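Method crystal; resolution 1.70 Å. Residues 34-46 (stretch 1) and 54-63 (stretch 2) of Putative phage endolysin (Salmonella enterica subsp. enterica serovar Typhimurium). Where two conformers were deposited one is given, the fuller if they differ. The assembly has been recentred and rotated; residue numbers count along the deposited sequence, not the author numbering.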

# COMPACT_ATOMS: atom_id res chain seq x y z
N VAL A 34 5.06 10.78 -22.50
CA VAL A 34 4.53 11.34 -21.26
C VAL A 34 4.63 12.84 -21.30
O VAL A 34 5.56 13.35 -21.89
CB VAL A 34 5.32 10.75 -20.07
CG1 VAL A 34 4.83 11.27 -18.71
CG2 VAL A 34 5.31 9.24 -20.11
N ILE A 35 3.73 13.52 -20.62
CA ILE A 35 3.72 14.98 -20.52
C ILE A 35 3.03 15.43 -19.24
O ILE A 35 2.31 14.64 -18.61
CB ILE A 35 2.99 15.55 -21.76
CG1 ILE A 35 3.44 17.03 -22.05
CG2 ILE A 35 1.49 15.41 -21.59
CD1 ILE A 35 2.98 17.60 -23.39
N GLY A 36 3.23 16.69 -18.87
CA GLY A 36 2.57 17.26 -17.71
C GLY A 36 3.09 16.67 -16.41
O GLY A 36 4.31 16.59 -16.19
N TYR A 37 2.16 16.25 -15.54
CA TYR A 37 2.52 15.62 -14.29
C TYR A 37 2.49 14.11 -14.49
O TYR A 37 1.68 13.42 -13.88
CB TYR A 37 1.57 16.06 -13.13
CG TYR A 37 1.59 17.54 -12.83
CD1 TYR A 37 2.57 18.10 -12.03
CD2 TYR A 37 0.62 18.39 -13.35
CE1 TYR A 37 2.57 19.45 -11.72
CE2 TYR A 37 0.60 19.75 -13.05
CZ TYR A 37 1.58 20.28 -12.23
OH TYR A 37 1.65 21.64 -11.99
N GLY A 38 3.35 13.61 -15.35
CA GLY A 38 3.44 12.18 -15.57
C GLY A 38 2.26 11.61 -16.31
O GLY A 38 1.94 10.44 -16.14
N HIS A 39 1.56 12.43 -17.08
CA HIS A 39 0.42 11.94 -17.87
C HIS A 39 0.84 11.14 -19.12
O HIS A 39 1.54 11.67 -19.98
CB HIS A 39 -0.46 13.09 -18.35
CG HIS A 39 -1.65 12.64 -19.18
ND1 HIS A 39 -2.74 11.93 -18.59
CD2 HIS A 39 -1.87 12.75 -20.50
CE1 HIS A 39 -3.58 11.70 -19.60
NE2 HIS A 39 -3.11 12.16 -20.76
N MSE A 40 0.40 9.87 -19.24
CA MSE A 40 0.75 9.13 -20.44
C MSE A 40 -0.21 9.51 -21.58
O MSE A 40 -1.41 9.36 -21.47
CB MSE A 40 0.76 7.63 -20.19
CG MSE A 40 1.58 6.92 -21.24
SE MSE A 40 1.27 5.07 -21.18
CE MSE A 40 2.01 4.70 -19.54
N LEU A 41 0.34 9.97 -22.70
CA LEU A 41 -0.45 10.38 -23.85
C LEU A 41 -1.03 9.13 -24.56
O LEU A 41 -0.43 8.08 -24.49
CB LEU A 41 0.43 11.21 -24.80
CG LEU A 41 0.78 12.61 -24.28
CD1 LEU A 41 1.92 13.23 -25.15
CD2 LEU A 41 -0.44 13.52 -24.28
N THR A 42 -2.18 9.25 -25.20
CA THR A 42 -2.77 8.10 -25.93
C THR A 42 -1.96 7.88 -27.22
O THR A 42 -1.23 8.78 -27.62
CB THR A 42 -4.25 8.36 -26.22
OG1 THR A 42 -4.34 9.52 -27.03
CG2 THR A 42 -5.06 8.51 -24.96
N PRO A 43 -2.09 6.71 -27.89
CA PRO A 43 -1.28 6.44 -29.09
C PRO A 43 -1.32 7.49 -30.22
O PRO A 43 -0.28 7.78 -30.81
CB PRO A 43 -1.86 5.12 -29.60
CG PRO A 43 -2.37 4.45 -28.39
CD PRO A 43 -2.93 5.54 -27.55
N ASP A 44 -2.50 8.01 -30.54
CA ASP A 44 -2.65 8.93 -31.68
C ASP A 44 -2.42 10.41 -31.35
O ASP A 44 -2.47 11.24 -32.27
CB ASP A 44 -4.08 8.80 -32.26
CG ASP A 44 -4.45 7.41 -32.76
OD1 ASP A 44 -3.53 6.65 -33.17
OD2 ASP A 44 -5.67 7.10 -32.81
N GLU A 45 -2.22 10.77 -30.07
CA GLU A 45 -2.12 12.18 -29.74
C GLU A 45 -0.97 12.89 -30.43
O GLU A 45 0.18 12.43 -30.43
CB GLU A 45 -2.07 12.44 -28.24
CG GLU A 45 -3.47 12.72 -27.76
CD GLU A 45 -3.65 12.82 -26.27
OE1 GLU A 45 -3.33 11.85 -25.55
OE2 GLU A 45 -4.17 13.87 -25.82
N THR A 46 -1.30 14.02 -31.03
CA THR A 46 -0.35 14.77 -31.83
C THR A 46 0.36 15.88 -31.09
O THR A 46 1.31 16.42 -31.65
CB THR A 46 -1.11 15.38 -32.99
OG1 THR A 46 -2.06 16.30 -32.46
CG2 THR A 46 -1.80 14.34 -33.84
N GLN A 54 -3.46 22.96 -18.96
CA GLN A 54 -3.72 21.66 -19.61
C GLN A 54 -3.09 20.55 -18.80
O GLN A 54 -3.70 19.50 -18.63
CB GLN A 54 -3.17 21.67 -21.05
CG GLN A 54 -4.04 22.57 -21.91
CD GLN A 54 -3.37 23.03 -23.16
OE1 GLN A 54 -2.19 22.77 -23.40
NE2 GLN A 54 -4.09 23.73 -24.00
N ALA A 55 -1.89 20.78 -18.22
CA ALA A 55 -1.27 19.74 -17.39
C ALA A 55 -2.09 19.47 -16.13
O ALA A 55 -2.24 18.33 -15.70
CB ALA A 55 0.11 20.17 -16.98
N GLU A 56 -2.65 20.52 -15.54
CA GLU A 56 -3.48 20.35 -14.34
C GLU A 56 -4.70 19.52 -14.67
O GLU A 56 -5.04 18.61 -13.93
CB GLU A 56 -3.95 21.69 -13.79
CG GLU A 56 -4.60 21.64 -12.42
CD GLU A 56 -3.59 21.46 -11.29
OE1 GLU A 56 -2.38 21.69 -11.52
OE2 GLU A 56 -4.03 21.15 -10.16
N ALA A 57 -5.37 19.78 -15.80
CA ALA A 57 -6.53 19.00 -16.20
C ALA A 57 -6.19 17.54 -16.43
O ALA A 57 -6.93 16.65 -16.03
CB ALA A 57 -7.14 19.56 -17.47
N PHE A 58 -5.05 17.25 -17.04
CA PHE A 58 -4.65 15.85 -17.20
C PHE A 58 -4.38 15.16 -15.86
O PHE A 58 -4.71 13.97 -15.72
CB PHE A 58 -3.39 15.72 -18.06
CG PHE A 58 -3.56 15.85 -19.55
CD1 PHE A 58 -4.59 15.18 -20.20
CD2 PHE A 58 -2.58 16.46 -20.32
CE1 PHE A 58 -4.70 15.23 -21.60
CE2 PHE A 58 -2.64 16.43 -21.70
CZ PHE A 58 -3.73 15.84 -22.33
N LEU A 59 -3.83 15.89 -14.88
CA LEU A 59 -3.60 15.32 -13.55
C LEU A 59 -4.94 14.97 -12.91
O LEU A 59 -5.12 13.85 -12.46
CB LEU A 59 -2.82 16.25 -12.66
CG LEU A 59 -2.64 15.77 -11.22
CD1 LEU A 59 -1.86 14.48 -11.16
CD2 LEU A 59 -1.89 16.77 -10.41
N LEU A 60 -5.91 15.89 -12.95
CA LEU A 60 -7.23 15.59 -12.39
C LEU A 60 -7.86 14.46 -13.14
O LEU A 60 -8.53 13.64 -12.52
CB LEU A 60 -8.13 16.85 -12.45
CG LEU A 60 -7.70 18.00 -11.62
CD1 LEU A 60 -8.72 19.13 -11.69
CD2 LEU A 60 -7.51 17.60 -10.14
N ASP A 61 -7.70 14.38 -14.48
CA ASP A 61 -8.28 13.28 -15.26
C ASP A 61 -7.71 11.92 -14.78
O ASP A 61 -8.49 10.98 -14.47
CB ASP A 61 -7.99 13.56 -16.74
CG ASP A 61 -8.52 12.56 -17.76
OD1 ASP A 61 -9.27 11.69 -17.37
OD2 ASP A 61 -8.12 12.65 -18.90
N ASP A 62 -6.38 11.84 -14.62
CA ASP A 62 -5.69 10.63 -14.19
C ASP A 62 -6.12 10.26 -12.77
O ASP A 62 -6.38 9.09 -12.48
CB ASP A 62 -4.19 10.84 -14.23
CG ASP A 62 -3.66 11.01 -15.65
OD1 ASP A 62 -4.36 10.62 -16.59
OD2 ASP A 62 -2.50 11.42 -15.78
N LEU A 63 -6.21 11.24 -11.89
CA LEU A 63 -6.60 10.90 -10.48
C LEU A 63 -8.05 10.40 -10.41
O LEU A 63 -8.36 9.43 -9.74
CB LEU A 63 -6.46 12.13 -9.55
CG LEU A 63 -5.06 12.64 -9.37
CD1 LEU A 63 -5.05 13.94 -8.58
CD2 LEU A 63 -4.14 11.60 -8.70
O HOH W 1 -0.57 16.03 -16.15
O HOH W 2 -1.07 13.59 -14.84
O HOH W 3 -0.31 23.20 -13.45
O HOH W 4 -0.89 9.74 -14.68
O HOH W 5 -1.34 8.77 -17.24

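A tight hairpin packs against one side of a helix. The two short strands, 34-35 and 39-40, are joined by the turn at G36, Y37 and G38. I35 and H39 pair through their backbones, with I35 N to H39 O at 2.9 Å and H39 N to I35 O at 2.8 Å. The helix is continuous through 54-63. It meets the hairpin with A55, F58, L59 and D62, residues spaced three or four apart and so gathered on one side.

The closest backbone approach is at G36 and A55, whose CA atoms lie 4.6 Å apart. Here the small methyl of A55 is the bump and the bare backbone of G36 is the hollow. A55 CB sits 3.9 Å from G36 CA. A CB placed ideally on G36 would point toward the helix and stand only 3.4 Å from A55 CB, which is tight. The positive phi of G36 also favours glycine.

Y37 lies along the next part of the helix. Its ring edge meets the backbone, with CD2 3.7 Å from A55 O. Y37 CE2 is 4.0 Å from A55 CB, and Y37 CD2 is 4.1 Å from L59 CB. The ring thus fills the space beside A55 and L59. E56 starts away from the hairpin, but its side chain bends back, and OE1 comes within 3.9 Å of Y37 CE2. Water 3 links the two side chains: it accepts from Y37 OH at 2.9 Å and donates to E56 OE1 at 3.2 Å.

H39 and F58 form the flat part of the contact. Their rings make an offset stack, with planes 9° apart and centroids 3.9 Å apart. H39 NE2 lies 3.4 Å from F58 CD1. F58 CB also sits over the face of the H39 ring, 3.9 Å from its centroid. The rest of the F58 ring reaches a shallow pocket of stretch 1. I35 CG2 and L41 CD2 approach F58 CE2 at 4.3 and 4.5 Å, while E45 OE2 is 4.0 Å from F58 CZ. E45 OE1 takes hydrogen bonds from T42 N and T42 OG1, both at 2.9 Å, which ties the E45 side chain back to the start of its own beta turn.

The H39 ring is held at its edge as well as its face. H39 ND1 donates to D62 OD2 at 2.9 Å with a good angle of 162°. A second bond, from H39 ND1 to D62 OD1, is also 2.9 Å but weak, since its angle is 133°.

Water fills gaps that side chains leave. Water 1 accepts from Y37 N at 2.8 Å and donates to A55 O at 2.9 Å. Water 2 donates to Y37 O at 2.9 Å and to D62 OD2 at 2.8 Å. Water 4 donates to D62 OD2 at 2.6 Å and to G38 O at 3.3 Å. D62 therefore holds the hairpin both directly, through H39, and through water.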